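Local coordinates for protein putative alpha-L-fucosidase (Bacteroides thetaiotaomicron, PDB 3EYP) that is a putative alpha-L-fucosidase of glycosyl hydrolase family 29, which would probably release terminal L-fucose from glycans, at residues N31-Y36 against F49-L54; A44-F49 against D79-W84; A96-K99 against D104-R107. All blocks are in the same frame, centred on the assembly; numbering follows the deposited sequence. Where two conformers were deposited one is given.

Contact 1. Residues N31-Y36 against F49-L54; sequences NTFEEY and FNPTAL
F33 lies against the backbone of F49, N50 and P51, and the contact illustrates how a single aromatic ring can pack one part of a long loop against another. One face of the F33 ring is turned to the opposing main chain. N50 N stands 3.7 Å above that face, over its centre, while F49 CA lies over the same face but displaced toward the rim. The far end of the ring reaches further along the chain: F33 CE1 meets the carbonyl carbon N50 C at 3.5 Å, and F33 CZ touches P51 CD at 3.7 Å. F33 and P51 cross at about a right angle.

The rings of F33 and F49 meet obliquely, with centroids 5.2 Å apart and planes inclined at 66°. The touching is done by one flank of each ring, F33 CE2 approaching F49 CD1 to 3.6 Å. P51 also folds back on its own segment, setting CD 3.5 Å above one face of the F49 ring, toward its rim. The proline methylene thus serves both aromatics. F33 reaches this position with CG anti to its own carbonyl carbon (chi1 -68°), from a turn of 31-36 in which E34 N donates to N31 O at 3.0 Å. The cross-segment contact itself is carbon and peptide packing. Nearby, R300 NE donates to T32 O.

Both segments belong to the connection between strand 22-26 and helix 56-65 of a TIM-barrel domain. F49 also touches V105 on helix 105-116, and L54 touches E108 on that helix. The loop follows strand 22-26 of the parallel sheet, which has strand 70-76 as a neighbour.

Contact 2. Residues A44-F49 against D79-W84; sequences ASTAIF and DGFCLW
The backbone N of F81, the residue whose ring meets F49 and T46, donates to D79 OD1 at 2.9 Å, closing an Asx turn. The carboxylate oxygen is met on its anti side, and the turn bends the chain at G80 in the loop that follows strand 70-76 of the TIM barrel. F81 points its side chain toward 44-49, a loop segment with a short 3-10 turn at 46-48.

A chi1 of -179° sets CG of F81 opposite its backbone N, and the extended ring is received by two residues of the opposing segment. Its outer corner sits on F49: CE2 lies over one face of the F49 ring, 3.6 Å above the plane and toward the rim, and CZ presses on F49 CB at 3.6 Å. The planes of the F49 and F81 rings are inclined at 43°, with centroids 5.1 Å apart. T46 comes to a different part of F81, placing CG2 at the ring edge, in plane, 3.8 Å from CE1. Its hydroxyl is engaged with N95 O, leaving the methyl to the aromatic.

L83 adds a third apolar contact and also packs on V105 and V106 of helix 105-116. Its side chain crosses F49 at about a right angle, and the methyl L83 CD2 reaches F49 CZ at 3.8 Å.

Contact 3. Residues A96-K99 against D104-R107; sequences AAWK and DVVR
The apolar part of the contact rests on W98 and V105, whose side chains cross obliquely. The six-membered end of the indole does the touching: W98 CZ3 is 3.4 Å from V105 CG2, and W98 CH2 is almost as close to the same methyl. A chi1 of 179° swings the indole out from its own backbone N toward the start of helix 105-116. K99, next in sequence, folds its own chain back so that CD lies 3.5 Å above one face of the indole, toward its rim.

Where carbon meets backbone, W98 CZ3 also approaches D104 N at 3.3 Å, obliquely to the ring.

The polar interactions belong to the helix start. D104 is the N-cap: its OD1 accepts from R107 N at 2.9 Å, along a nearly straight bond (170°) arriving from above the carboxylate plane. OD2 is taken by Y157 OH, and R107 makes a cation-pi contact with that same tyrosine. K99 NZ pairs with E108 of the helix.

Chemically, the cap answers a backbone N-H in the first turn, and the negative carboxylate is probably stabilised by the helix dipole. The indole covers D104 N and the V105 methyl, whereas the D104 side chain sets off away from 96-99.

Overall arrangement
The three contacts form one cluster, their centres about 10 to 11 Å apart and some 27 to 28 Å from the centre of the chain. All lie in the TIM-barrel domain, in the connections that follow the adjacent parallel strands 22-26 and 70-76. Along the chain, contacts 1 and 2 interlock, their segments alternating and sharing F49, whereas contact 3 opens only after both have closed. Probable backbone hydrogen bonds join them: F49 O to W98 N, and L83 O to V105 N. Two long loops and the start of helix 105-116 are thus packed as a single unit.

Contact 1. Residues N31-Y36 against F49-L54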
loop_
_atom_site.group_PDB
_atom_site.type_symbol
_atom_site.label_atom_id
_atom_site.label_comp_id
_atom_site.label_asym_id
_atom_site.label_seq_id
_atom_site.Cartn_x
_atom_site.Cartn_y
_atom_site.Cartn_z
ATOM N N ASN A 31 -20.245 -13.914 3.135
ATOM C CA ASN A 31 -20.464 -13.166 4.403
ATOM C C ASN A 31 -21.421 -11.970 4.251
ATOM O O ASN A 31 -22.182 -11.601 5.152
ATOM C CB ASN A 31 -19.165 -12.595 5.012
ATOM C CG ASN A 31 -18.205 -13.630 5.543
ATOM O OD1 ASN A 31 -18.480 -14.802 5.639
ATOM N ND2 ASN A 31 -17.018 -13.140 5.953
ATOM N N THR A 32 -21.357 -11.367 3.082
ATOM C CA THR A 32 -22.077 -10.175 2.749
ATOM C C THR A 32 -23.590 -10.434 2.784
ATOM O O THR A 32 -24.369 -9.530 2.966
ATOM C CB THR A 32 -21.769 -9.696 1.290
ATOM O OG1 THR A 32 -20.345 -9.569 1.102
ATOM C CG2 THR A 32 -22.454 -8.355 0.956
ATOM N N PHE A 33 -23.933 -11.684 2.600
ATOM C CA PHE A 33 -25.369 -12.095 2.469
ATOM C C PHE A 33 -25.881 -12.674 3.756
ATOM O O PHE A 33 -27.088 -13.032 3.890
ATOM C CB PHE A 33 -25.565 -13.019 1.296
ATOM C CG PHE A 33 -25.354 -12.315 0.018
ATOM C CD1 PHE A 33 -26.371 -11.630 -0.568
ATOM C CD2 PHE A 33 -24.063 -12.157 -0.485
ATOM C CE1 PHE A 33 -26.140 -10.881 -1.720
ATOM C CE2 PHE A 33 -23.844 -11.413 -1.616
ATOM C CZ PHE A 33 -24.855 -10.771 -2.205
ATOM N N GLU A 34 -24.976 -12.716 4.723
ATOM C CA GLU A 34 -25.348 -13.085 6.097
ATOM C C GLU A 34 -25.582 -11.836 6.871
ATOM O O GLU A 34 -25.225 -10.755 6.434
ATOM C CB GLU A 34 -24.269 -13.911 6.785
ATOM C CG GLU A 34 -23.999 -15.302 6.219
ATOM C CD GLU A 34 -23.418 -16.246 7.273
ATOM O OE1 GLU A 34 -22.187 -16.315 7.479
ATOM O OE2 GLU A 34 -24.210 -16.926 7.953
ATOM N N GLU A 35 -26.190 -11.996 8.055
ATOM C CA GLU A 35 -26.495 -10.849 8.906
ATOM C C GLU A 35 -25.339 -10.590 9.885
ATOM O O GLU A 35 -25.000 -11.389 10.741
ATOM C CB GLU A 35 -27.831 -11.027 9.637
ATOM C CG GLU A 35 -29.008 -11.416 8.748
ATOM C CD GLU A 35 -29.281 -10.475 7.560
ATOM O OE1 GLU A 35 -29.353 -9.237 7.738
ATOM O OE2 GLU A 35 -29.463 -10.995 6.435
ATOM N N TYR A 36 -24.700 -9.474 9.639
ATOM C CA TYR A 36 -23.619 -8.997 10.463
ATOM C C TYR A 36 -22.490 -9.972 10.631
ATOM O O TYR A 36 -22.119 -10.266 11.743
ATOM C CB TYR A 36 -24.150 -8.695 11.852
ATOM C CG TYR A 36 -24.979 -7.471 11.964
ATOM C CD1 TYR A 36 -24.461 -6.242 11.627
ATOM C CD2 TYR A 36 -26.268 -7.533 12.496
ATOM C CE1 TYR A 36 -25.199 -5.107 11.758
ATOM C CE2 TYR A 36 -27.015 -6.396 12.649
ATOM C CZ TYR A 36 -26.480 -5.186 12.281
ATOM O OH TYR A 36 -27.225 -4.041 12.409
ATOM N N PHE A 49 -25.943 -16.667 -1.684
ATOM C CA PHE A 49 -25.139 -15.716 -2.434
ATOM C C PHE A 49 -25.904 -15.335 -3.677
ATOM O O PHE A 49 -26.104 -16.095 -4.598
ATOM C CB PHE A 49 -23.737 -16.260 -2.786
ATOM C CG PHE A 49 -22.875 -15.275 -3.537
ATOM C CD1 PHE A 49 -22.112 -14.345 -2.848
ATOM C CD2 PHE A 49 -22.855 -15.233 -4.920
ATOM C CE1 PHE A 49 -21.296 -13.427 -3.488
ATOM C CE2 PHE A 49 -22.044 -14.288 -5.588
ATOM C CZ PHE A 49 -21.246 -13.400 -4.864
ATOM N N ASN A 50 -26.296 -14.077 -3.691
ATOM C CA ASN A 50 -27.209 -13.607 -4.665
ATOM C C ASN A 50 -27.245 -12.091 -4.868
ATOM O O ASN A 50 -28.281 -11.473 -4.633
ATOM C CB ASN A 50 -28.622 -14.068 -4.249
ATOM C CG ASN A 50 -29.575 -14.028 -5.376
ATOM O OD1 ASN A 50 -29.183 -14.093 -6.542
ATOM N ND2 ASN A 50 -30.847 -13.917 -5.057
ATOM N N PRO A 51 -26.153 -11.507 -5.374
ATOM C CA PRO A 51 -26.175 -10.060 -5.661
ATOM C C PRO A 51 -27.133 -9.722 -6.764
ATOM O O PRO A 51 -27.296 -10.493 -7.673
ATOM C CB PRO A 51 -24.758 -9.759 -6.078
ATOM C CG PRO A 51 -24.183 -11.107 -6.515
ATOM C CD PRO A 51 -24.835 -12.112 -5.637
ATOM N N THR A 52 -27.775 -8.575 -6.644
ATOM C CA THR A 52 -28.950 -8.292 -7.482
ATOM C C THR A 52 -28.710 -7.298 -8.578
ATOM O O THR A 52 -29.483 -7.219 -9.523
ATOM C CB THR A 52 -30.144 -7.919 -6.652
ATOM O OG1 THR A 52 -29.840 -6.827 -5.751
ATOM C CG2 THR A 52 -30.616 -9.211 -5.856
ATOM N N ALA A 53 -27.587 -6.617 -8.508
ATOM C CA ALA A 53 -27.267 -5.627 -9.516
ATOM C C ALA A 53 -25.765 -5.444 -9.664
ATOM O O ALA A 53 -25.284 -4.331 -9.782
ATOM C CB ALA A 53 -27.930 -4.263 -9.179
ATOM N N LEU A 54 -25.075 -6.572 -9.653
ATOM C CA LEU A 54 -23.599 -6.600 -9.600
ATOM C C LEU A 54 -23.007 -5.971 -10.849
ATOM O O LEU A 54 -23.411 -6.243 -11.994
ATOM C CB LEU A 54 -23.069 -8.030 -9.436
ATOM C CG LEU A 54 -21.555 -8.200 -9.581
ATOM C CD1 LEU A 54 -20.901 -7.856 -8.196
ATOM C CD2 LEU A 54 -21.091 -9.589 -10.036
#

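Contact 2. Residues A44-F49 against D79-W84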
loop_
_atom_site.group_PDB
_atom_site.type_symbol
_atom_site.label_atom_id
_atom_site.label_comp_id
_atom_site.label_asym_id
_atom_site.label_seq_id
_atom_site.Cartn_x
_atom_site.Cartn_y
_atom_site.Cartn_z
ATOM N N ALA A 44 -22.418 -21.481 5.959
ATOM C CA ALA A 44 -23.484 -20.821 5.254
ATOM C C ALA A 44 -23.789 -21.593 3.975
ATOM O O ALA A 44 -22.878 -22.052 3.273
ATOM C CB ALA A 44 -23.142 -19.360 4.912
ATOM N N SER A 45 -25.082 -21.645 3.666
ATOM C CA SER A 45 -25.560 -22.228 2.391
ATOM C C SER A 45 -25.130 -21.382 1.201
ATOM O O SER A 45 -25.390 -20.173 1.124
ATOM C CB SER A 45 -27.104 -22.430 2.385
ATOM O OG SER A 45 -27.573 -22.963 1.128
ATOM N N THR A 46 -24.524 -22.038 0.239
ATOM C CA THR A 46 -24.149 -21.310 -0.979
ATOM C C THR A 46 -25.293 -20.606 -1.649
ATOM O O THR A 46 -25.072 -19.576 -2.336
ATOM C CB THR A 46 -23.518 -22.219 -2.053
ATOM O OG1 THR A 46 -24.439 -23.258 -2.393
ATOM C CG2 THR A 46 -22.204 -22.823 -1.545
ATOM N N ALA A 47 -26.503 -21.162 -1.459
ATOM C CA ALA A 47 -27.716 -20.597 -2.061
ATOM C C ALA A 47 -27.895 -19.094 -1.765
ATOM O O ALA A 47 -28.465 -18.341 -2.565
ATOM C CB ALA A 47 -28.991 -21.324 -1.559
ATOM N N ILE A 48 -27.472 -18.674 -0.567
ATOM C CA ILE A 48 -27.709 -17.284 -0.129
ATOM C C ILE A 48 -26.937 -16.242 -0.918
ATOM O O ILE A 48 -27.244 -15.059 -0.839
ATOM C CB ILE A 48 -27.452 -17.041 1.405
ATOM C CG1 ILE A 48 -25.942 -17.025 1.740
ATOM C CG2 ILE A 48 -28.129 -18.101 2.272
ATOM C CD1 ILE A 48 -25.662 -16.570 3.262
ATOM N N PHE A 49 -25.943 -16.667 -1.684
ATOM C CA PHE A 49 -25.139 -15.716 -2.434
ATOM C C PHE A 49 -25.904 -15.335 -3.677
ATOM O O PHE A 49 -26.104 -16.095 -4.598
ATOM C CB PHE A 49 -23.737 -16.260 -2.786
ATOM C CG PHE A 49 -22.875 -15.275 -3.537
ATOM C CD1 PHE A 49 -22.112 -14.345 -2.848
ATOM C CD2 PHE A 49 -22.855 -15.233 -4.920
ATOM C CE1 PHE A 49 -21.296 -13.427 -3.488
ATOM C CE2 PHE A 49 -22.044 -14.288 -5.588
ATOM C CZ PHE A 49 -21.246 -13.400 -4.864
ATOM N N ASP A 79 -13.946 -18.225 5.111
ATOM C CA ASP A 79 -15.227 -18.975 5.121
ATOM C C ASP A 79 -15.157 -20.109 4.056
ATOM O O ASP A 79 -15.909 -21.091 4.098
ATOM C CB ASP A 79 -16.416 -18.042 4.917
ATOM C CG ASP A 79 -16.254 -17.149 3.721
ATOM O OD1 ASP A 79 -16.385 -17.685 2.584
ATOM O OD2 ASP A 79 -15.938 -15.949 3.883
ATOM N N GLY A 80 -14.251 -19.893 3.105
ATOM C CA GLY A 80 -13.919 -20.849 2.058
ATOM C C GLY A 80 -14.814 -20.783 0.818
ATOM O O GLY A 80 -14.672 -21.590 -0.090
ATOM N N PHE A 81 -15.737 -19.840 0.795
ATOM C CA PHE A 81 -16.654 -19.668 -0.383
ATOM C C PHE A 81 -15.890 -19.039 -1.519
ATOM O O PHE A 81 -15.361 -17.967 -1.373
ATOM C CB PHE A 81 -17.888 -18.859 -0.038
ATOM C CG PHE A 81 -18.859 -18.669 -1.191
ATOM C CD1 PHE A 81 -19.789 -19.666 -1.529
ATOM C CD2 PHE A 81 -18.894 -17.467 -1.888
ATOM C CE1 PHE A 81 -20.686 -19.473 -2.546
ATOM C CE2 PHE A 81 -19.793 -17.262 -2.939
ATOM C CZ PHE A 81 -20.720 -18.236 -3.253
ATOM N N CYS A 82 -15.854 -19.716 -2.663
ATOM C CA CYS A 82 -15.134 -19.266 -3.863
ATOM C C CYS A 82 -16.003 -18.482 -4.862
ATOM O O CYS A 82 -17.131 -18.862 -5.182
ATOM C CB CYS A 82 -14.439 -20.470 -4.555
ATOM S SG CYS A 82 -13.213 -21.314 -3.545
ATOM N N LEU A 83 -15.482 -17.320 -5.249
ATOM C CA LEU A 83 -16.176 -16.349 -6.074
ATOM C C LEU A 83 -16.121 -16.695 -7.584
ATOM O O LEU A 83 -16.680 -15.981 -8.395
ATOM C CB LEU A 83 -15.684 -14.908 -5.826
ATOM C CG LEU A 83 -16.124 -14.240 -4.509
ATOM C CD1 LEU A 83 -15.846 -12.719 -4.566
ATOM C CD2 LEU A 83 -17.623 -14.476 -4.309
ATOM N N TRP A 84 -15.444 -17.805 -7.890
ATOM C CA TRP A 84 -15.307 -18.307 -9.282
ATOM C C TRP A 84 -15.706 -19.802 -9.221
ATOM O O TRP A 84 -15.548 -20.446 -8.133
ATOM C CB TRP A 84 -13.875 -18.064 -9.879
ATOM C CG TRP A 84 -12.825 -19.049 -9.463
ATOM C CD1 TRP A 84 -12.309 -20.073 -10.219
ATOM C CD2 TRP A 84 -12.246 -19.193 -8.161
ATOM N NE1 TRP A 84 -11.436 -20.820 -9.487
ATOM C CE2 TRP A 84 -11.395 -20.322 -8.208
ATOM C CE3 TRP A 84 -12.378 -18.483 -6.960
ATOM C CZ2 TRP A 84 -10.637 -20.723 -7.125
ATOM C CZ3 TRP A 84 -11.651 -18.891 -5.895
ATOM C CH2 TRP A 84 -10.790 -20.025 -5.976
#

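Contact 3. Residues A96-K99 against D104-R107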
loop_
_atom_site.group_PDB
_atom_site.type_symbol
_atom_site.label_atom_id
_atom_site.label_comp_id
_atom_site.label_asym_id
_atom_site.label_seq_id
_atom_site.Cartn_x
_atom_site.Cartn_y
_atom_site.Cartn_z
ATOM N N ALA A 96 -24.598 -21.106 -6.083
ATOM C CA ALA A 96 -25.296 -19.896 -5.691
ATOM C C ALA A 96 -26.634 -19.764 -6.409
ATOM O O ALA A 96 -26.883 -20.376 -7.455
ATOM C CB ALA A 96 -24.420 -18.644 -5.958
ATOM N N ALA A 97 -27.478 -18.958 -5.844
ATOM C CA ALA A 97 -28.749 -18.602 -6.489
ATOM C C ALA A 97 -28.435 -17.625 -7.621
ATOM O O ALA A 97 -29.035 -17.652 -8.672
ATOM C CB ALA A 97 -29.759 -18.032 -5.478
ATOM N N TRP A 98 -27.365 -16.867 -7.440
ATOM C CA TRP A 98 -26.943 -15.809 -8.362
ATOM C C TRP A 98 -26.762 -16.412 -9.743
ATOM O O TRP A 98 -26.051 -17.396 -9.930
ATOM C CB TRP A 98 -25.595 -15.199 -7.930
ATOM C CG TRP A 98 -25.073 -14.109 -8.842
ATOM C CD1 TRP A 98 -25.720 -12.957 -9.201
ATOM C CD2 TRP A 98 -23.783 -14.048 -9.455
ATOM N NE1 TRP A 98 -24.931 -12.206 -10.018
ATOM C CE2 TRP A 98 -23.732 -12.846 -10.195
ATOM C CE3 TRP A 98 -22.668 -14.889 -9.459
ATOM C CZ2 TRP A 98 -22.606 -12.465 -10.912
ATOM C CZ3 TRP A 98 -21.578 -14.528 -10.191
ATOM C CH2 TRP A 98 -21.550 -13.322 -10.928
ATOM N N LYS A 99 -27.436 -15.844 -10.713
ATOM C CA LYS A 99 -27.261 -16.308 -12.104
ATOM C C LYS A 99 -27.488 -17.816 -12.298
ATOM O O LYS A 99 -26.926 -18.443 -13.200
ATOM C CB LYS A 99 -25.878 -15.905 -12.586
ATOM C CG LYS A 99 -25.858 -14.427 -13.024
ATOM C CD LYS A 99 -24.544 -13.975 -13.511
ATOM C CE LYS A 99 -24.614 -12.517 -13.877
ATOM N NZ LYS A 99 -23.595 -12.134 -14.905
ATOM N N ASP A 104 -19.572 -15.905 -12.476
ATOM C CA ASP A 104 -18.142 -15.886 -12.105
ATOM C C ASP A 104 -17.746 -14.462 -11.785
ATOM O O ASP A 104 -17.572 -13.624 -12.642
ATOM C CB ASP A 104 -17.324 -16.497 -13.239
ATOM C CG ASP A 104 -15.819 -16.616 -12.927
ATOM O OD1 ASP A 104 -15.313 -15.971 -11.967
ATOM O OD2 ASP A 104 -15.143 -17.316 -13.700
ATOM N N VAL A 105 -17.692 -14.184 -10.501
ATOM C CA VAL A 105 -17.389 -12.841 -10.042
ATOM C C VAL A 105 -15.914 -12.480 -10.332
ATOM O O VAL A 105 -15.631 -11.361 -10.765
ATOM C CB VAL A 105 -17.735 -12.626 -8.550
ATOM C CG1 VAL A 105 -17.484 -11.203 -8.199
ATOM C CG2 VAL A 105 -19.225 -12.991 -8.280
ATOM N N VAL A 106 -15.038 -13.446 -10.206
ATOM C CA VAL A 106 -13.606 -13.226 -10.513
ATOM C C VAL A 106 -13.468 -12.791 -12.003
ATOM O O VAL A 106 -12.829 -11.808 -12.312
ATOM C CB VAL A 106 -12.669 -14.384 -10.149
ATOM C CG1 VAL A 106 -11.238 -14.004 -10.454
ATOM C CG2 VAL A 106 -12.713 -14.702 -8.588
ATOM N N ARG A 107 -14.164 -13.491 -12.874
ATOM C CA ARG A 107 -14.239 -13.149 -14.306
ATOM C C ARG A 107 -14.666 -11.691 -14.505
ATOM O O ARG A 107 -13.979 -10.927 -15.128
ATOM C CB ARG A 107 -15.223 -14.048 -15.047
ATOM C CG ARG A 107 -15.174 -14.003 -16.597
ATOM C CD ARG A 107 -13.766 -14.119 -17.199
ATOM N NE ARG A 107 -13.274 -15.494 -17.068
ATOM C CZ ARG A 107 -12.005 -15.858 -17.140
ATOM N NH1 ARG A 107 -11.065 -14.974 -17.384
ATOM N NH2 ARG A 107 -11.667 -17.126 -16.988
#